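Local structure of glycosyl hydrolase, family 8 (3REN) at residues K32-S37 and N331-F336. The protein probably hydrolyses alpha-glucosidic linkages of starch-like polysaccharides, as an alpha-amylase related to the glycoside hydrolases of family 8. Residues are numbered along the deposited sequence; the frame is centred on the assembly and turned at random.
Sequences KDLSKS and NSVYSF. With MG (magnesium ion), chain D; EDO (1,2-ethanediol), chain G; EDO (1,2-ethanediol), chain I.
In this (alpha/alpha)6-barrel, the turn just after helix 21-33 packs against the loop and first turn of helix 335-346, the last helix of the chain. L34, where the backbone leaves helical angles, meets V333 and S335 across the joint. Both methyls of L34 face V333: CD1 of L34 is 4.1 Å from CG1 of V333, and CD2 of L34 is just as far from the same CG1, so the isopropyl fork spans one valine methyl. That methyl lies anti to the valine N (chi1 169°), and the two side chains cross at a slant. CD1 of L34 also rests 4.0 Å from CA of S335, the residue after the N-cap Y334. All three residues are buried, and F29 of helix 21-33 touches both L34 and V333. Backbone hydrogen bonds of L34 with Y42 and of S335 with T43 tie both segments to residues 42-43, while V333 O accepts from N44 ND2. D33, which does not touch 331-336, coordinates a magnesium ion; five waters complete a near-octahedral shell, with water 5 opposite OD2. The carboxylate binds through one oxygen: OD2 of D33 is 1.9 Å from magnesium, whereas OD1 of D33 stays 3.3 Å from it.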
ATOM      1  N   LYS A  32       7.260  -4.117  18.889  1.00 14.53           N
ATOM      2  CA  LYS A  32       7.069  -4.866  20.131  1.00 14.83           C
ATOM      3  C   LYS A  32       5.714  -5.582  20.245  1.00 14.70           C
ATOM      4  O   LYS A  32       5.611  -6.671  20.886  1.00 13.95           O
ATOM      5  CB  LYS A  32       7.255  -3.919  21.318  1.00 15.23           C
ATOM      6  CG  LYS A  32       8.618  -3.247  21.275  1.00 18.85           C
ATOM      7  CD  LYS A  32       8.658  -2.072  22.268  1.00 25.36           C
ATOM      8  CE  LYS A  32       9.997  -1.390  22.198  1.00 30.99           C
ATOM      9  NZ  LYS A  32      10.027  -0.408  23.313  1.00 34.31           N
ATOM     10  N   ASP A  33       4.682  -5.015  19.611  1.00 12.75           N
ATOM     11  CA  ASP A  33       3.320  -5.535  19.810  1.00 13.09           C
ATOM     12  C   ASP A  33       2.651  -6.189  18.639  1.00 13.72           C
ATOM     13  O   ASP A  33       1.631  -6.876  18.819  1.00 14.35           O
ATOM     14  CB  ASP A  33       2.458  -4.440  20.374  1.00 13.51           C
ATOM     15  CG  ASP A  33       3.035  -3.900  21.691  1.00 14.07           C
ATOM     16  OD1 ASP A  33       3.189  -4.691  22.666  1.00 14.56           O
ATOM     17  OD2 ASP A  33       3.361  -2.703  21.728  1.00 16.82           O
ATOM     18  N   LEU A  34       3.220  -6.023  17.450  1.00 13.11           N
ATOM     19  CA  LEU A  34       2.637  -6.600  16.267  1.00 14.38           C
ATOM     20  C   LEU A  34       3.605  -7.441  15.424  1.00 14.66           C
ATOM     21  O   LEU A  34       3.330  -7.668  14.256  1.00 13.45           O
ATOM     22  CB  LEU A  34       2.100  -5.475  15.382  1.00 15.32           C
ATOM     23  CG  LEU A  34       0.631  -5.060  15.324  1.00 18.29           C
ATOM     24  CD1 LEU A  34       0.451  -4.190  14.029  1.00 20.86           C
ATOM     25  CD2 LEU A  34      -0.352  -6.184  15.321  1.00 18.93           C
ATOM     26  N   SER A  35       4.693  -7.942  16.026  1.00 14.53           N
ATOM     27  CA  SER A  35       5.788  -8.564  15.297  1.00 14.89           C
ATOM     28  C   SER A  35       6.356  -9.686  16.142  1.00 15.86           C
ATOM     29  O   SER A  35       6.279  -9.648  17.392  1.00 15.05           O
ATOM     30  CB  SER A  35       6.958  -7.560  15.100  1.00 15.55           C
ATOM     31  OG  SER A  35       6.731  -6.641  14.043  1.00 19.17           O
ATOM     32  N   LYS A  36       6.974 -10.660  15.474  1.00 15.27           N
ATOM     33  CA  LYS A  36       7.760 -11.634  16.181  1.00 15.99           C
ATOM     34  C   LYS A  36       9.102 -11.717  15.484  1.00 16.05           C
ATOM     35  O   LYS A  36       9.179 -11.878  14.266  1.00 15.37           O
ATOM     36  CB  LYS A  36       7.064 -12.984  16.206  1.00 16.42           C
ATOM     37  CG  LYS A  36       7.768 -14.004  17.104  1.00 19.70           C
ATOM     38  CD  LYS A  36       7.003 -15.297  17.085  1.00 26.21           C
ATOM     39  CE  LYS A  36       7.334 -16.131  18.301  1.00 28.93           C
ATOM     40  NZ  LYS A  36       6.880 -17.516  18.027  1.00 32.97           N
ATOM     41  N   SER A  37      10.157 -11.582  16.275  1.00 16.32           N
ATOM     42  CA  SER A  37      11.522 -11.639  15.776  1.00 16.84           C
ATOM     43  C   SER A  37      11.722 -12.874  14.903  1.00 16.20           C
ATOM     44  O   SER A  37      11.435 -14.012  15.318  1.00 16.28           O
ATOM     45  CB  SER A  37      12.513 -11.686  16.955  1.00 16.78           C
ATOM     46  OG  SER A  37      13.820 -11.659  16.434  1.00 19.60           O
ATOM     47  N   ASN A 331      -9.277  -4.732  21.393  1.00 20.96           N
ATOM     48  CA  ASN A 331      -7.919  -4.980  20.850  1.00 20.08           C
ATOM     49  C   ASN A 331      -7.902  -5.431  19.396  1.00 19.38           C
ATOM     50  O   ASN A 331      -7.064  -6.255  18.987  1.00 18.85           O
ATOM     51  CB  ASN A 331      -7.130  -5.963  21.718  1.00 20.76           C
ATOM     52  CG  ASN A 331      -6.689  -5.336  23.005  1.00 21.65           C
ATOM     53  OD1 ASN A 331      -6.666  -4.099  23.114  1.00 22.81           O
ATOM     54  ND2 ASN A 331      -6.342  -6.156  23.988  1.00 19.39           N
ATOM     55  N   SER A 332      -8.815  -4.876  18.613  1.00 16.97           N
ATOM     56  CA  SER A 332      -8.858  -5.161  17.183  1.00 17.01           C
ATOM     57  C   SER A 332      -7.913  -4.200  16.421  1.00 15.94           C
ATOM     58  O   SER A 332      -8.032  -2.998  16.533  1.00 16.12           O
ATOM     59  CB  SER A 332     -10.306  -5.006  16.685  1.00 16.74           C
ATOM     60  OG  SER A 332     -10.334  -5.124  15.288  1.00 18.95           O
ATOM     61  N   VAL A 333      -6.970  -4.745  15.656  1.00 15.13           N
ATOM     62  CA  VAL A 333      -5.890  -3.950  15.067  1.00 14.17           C
ATOM     63  C   VAL A 333      -5.594  -4.565  13.690  1.00 14.68           C
ATOM     64  O   VAL A 333      -5.584  -5.789  13.592  1.00 15.39           O
ATOM     65  CB  VAL A 333      -4.596  -3.991  15.941  1.00 14.37           C
ATOM     66  CG1 VAL A 333      -3.377  -3.378  15.210  1.00 12.11           C
ATOM     67  CG2 VAL A 333      -4.786  -3.265  17.273  1.00 13.06           C
ATOM     68  N   TYR A 334      -5.380  -3.738  12.672  1.00 13.80           N
ATOM     69  CA  TYR A 334      -4.964  -4.189  11.352  1.00 15.61           C
ATOM     70  C   TYR A 334      -3.585  -3.660  11.003  1.00 15.27           C
ATOM     71  O   TYR A 334      -3.388  -2.447  10.968  1.00 16.33           O
ATOM     72  CB  TYR A 334      -5.999  -3.782  10.254  1.00 16.36           C
ATOM     73  CG  TYR A 334      -7.188  -4.703  10.318  1.00 21.74           C
ATOM     74  CD1 TYR A 334      -8.197  -4.516  11.262  1.00 26.58           C
ATOM     75  CD2 TYR A 334      -7.242  -5.845   9.499  1.00 28.01           C
ATOM     76  CE1 TYR A 334      -9.268  -5.428  11.367  1.00 29.84           C
ATOM     77  CE2 TYR A 334      -8.297  -6.751   9.587  1.00 30.01           C
ATOM     78  CZ  TYR A 334      -9.304  -6.534  10.521  1.00 32.65           C
ATOM     79  OH  TYR A 334     -10.343  -7.440  10.597  1.00 35.98           O
ATOM     80  N   SER A 335      -2.650  -4.564  10.717  1.00 14.05           N
ATOM     81  CA  SER A 335      -1.288  -4.178  10.387  1.00 14.65           C
ATOM     82  C   SER A 335      -1.300  -3.191   9.238  1.00 13.67           C
ATOM     83  O   SER A 335      -0.542  -2.224   9.207  1.00 11.73           O
ATOM     84  CB  SER A 335      -0.447  -5.421  10.028  1.00 14.55           C
ATOM     85  OG  SER A 335      -1.011  -6.102   8.897  1.00 20.02           O
ATOM     86  N   PHE A 336      -2.159  -3.438   8.269  1.00 13.76           N
ATOM     87  CA  PHE A 336      -2.170  -2.584   7.079  1.00 14.82           C
ATOM     88  C   PHE A 336      -2.342  -1.073   7.392  1.00 14.74           C
ATOM     89  O   PHE A 336      -1.626  -0.225   6.827  1.00 13.48           O
ATOM     90  CB  PHE A 336      -3.234  -3.073   6.092  1.00 15.39           C
ATOM     91  CG  PHE A 336      -3.268  -2.308   4.803  1.00 14.96           C
ATOM     92  CD1 PHE A 336      -2.241  -2.436   3.874  1.00 16.71           C
ATOM     93  CD2 PHE A 336      -4.369  -1.494   4.497  1.00 17.40           C
ATOM     94  CE1 PHE A 336      -2.281  -1.742   2.647  1.00 19.47           C
ATOM     95  CE2 PHE A 336      -4.433  -0.799   3.292  1.00 18.19           C
ATOM     96  CZ  PHE A 336      -3.398  -0.902   2.359  1.00 19.25           C
TER
HETATM   97 MG    MG D 372       3.598  -1.444  23.202  1.00  7.84          MG
HETATM   98  C1  EDO G 374       7.135 -11.551  21.680  1.00 38.64           C
HETATM   99  O1  EDO G 374       7.536 -11.677  20.307  1.00 36.37           O
HETATM  100  C2  EDO G 374       6.792 -10.094  21.976  1.00 38.82           C
HETATM  101  O2  EDO G 374       7.847  -9.225  21.539  1.00 38.68           O
HETATM  102  C1  EDO I 376      10.618  -4.683  13.409  1.00 26.19           C
HETATM  103  O1  EDO I 376      11.419  -5.167  12.327  1.00 25.17           O
HETATM  104  C2  EDO I 376       9.209  -4.396  12.903  1.00 25.89           C
HETATM  105  O2  EDO I 376       8.557  -5.639  12.667  1.00 25.16           O
HETATM  106  O   HOH W   1       2.391  -2.581  24.484  1.00 29.80           O
HETATM  107  O   HOH W   2       1.987  -0.207  22.682  1.00 15.87           O
HETATM  108  O   HOH W   3       5.417  -2.130  23.940  1.00 35.23           O
HETATM  109  O   HOH W   4       4.906  -0.317  22.248  1.00 17.31           O
HETATM  110  O   HOH W   5       3.859  -0.004  24.637  1.00 22.87           O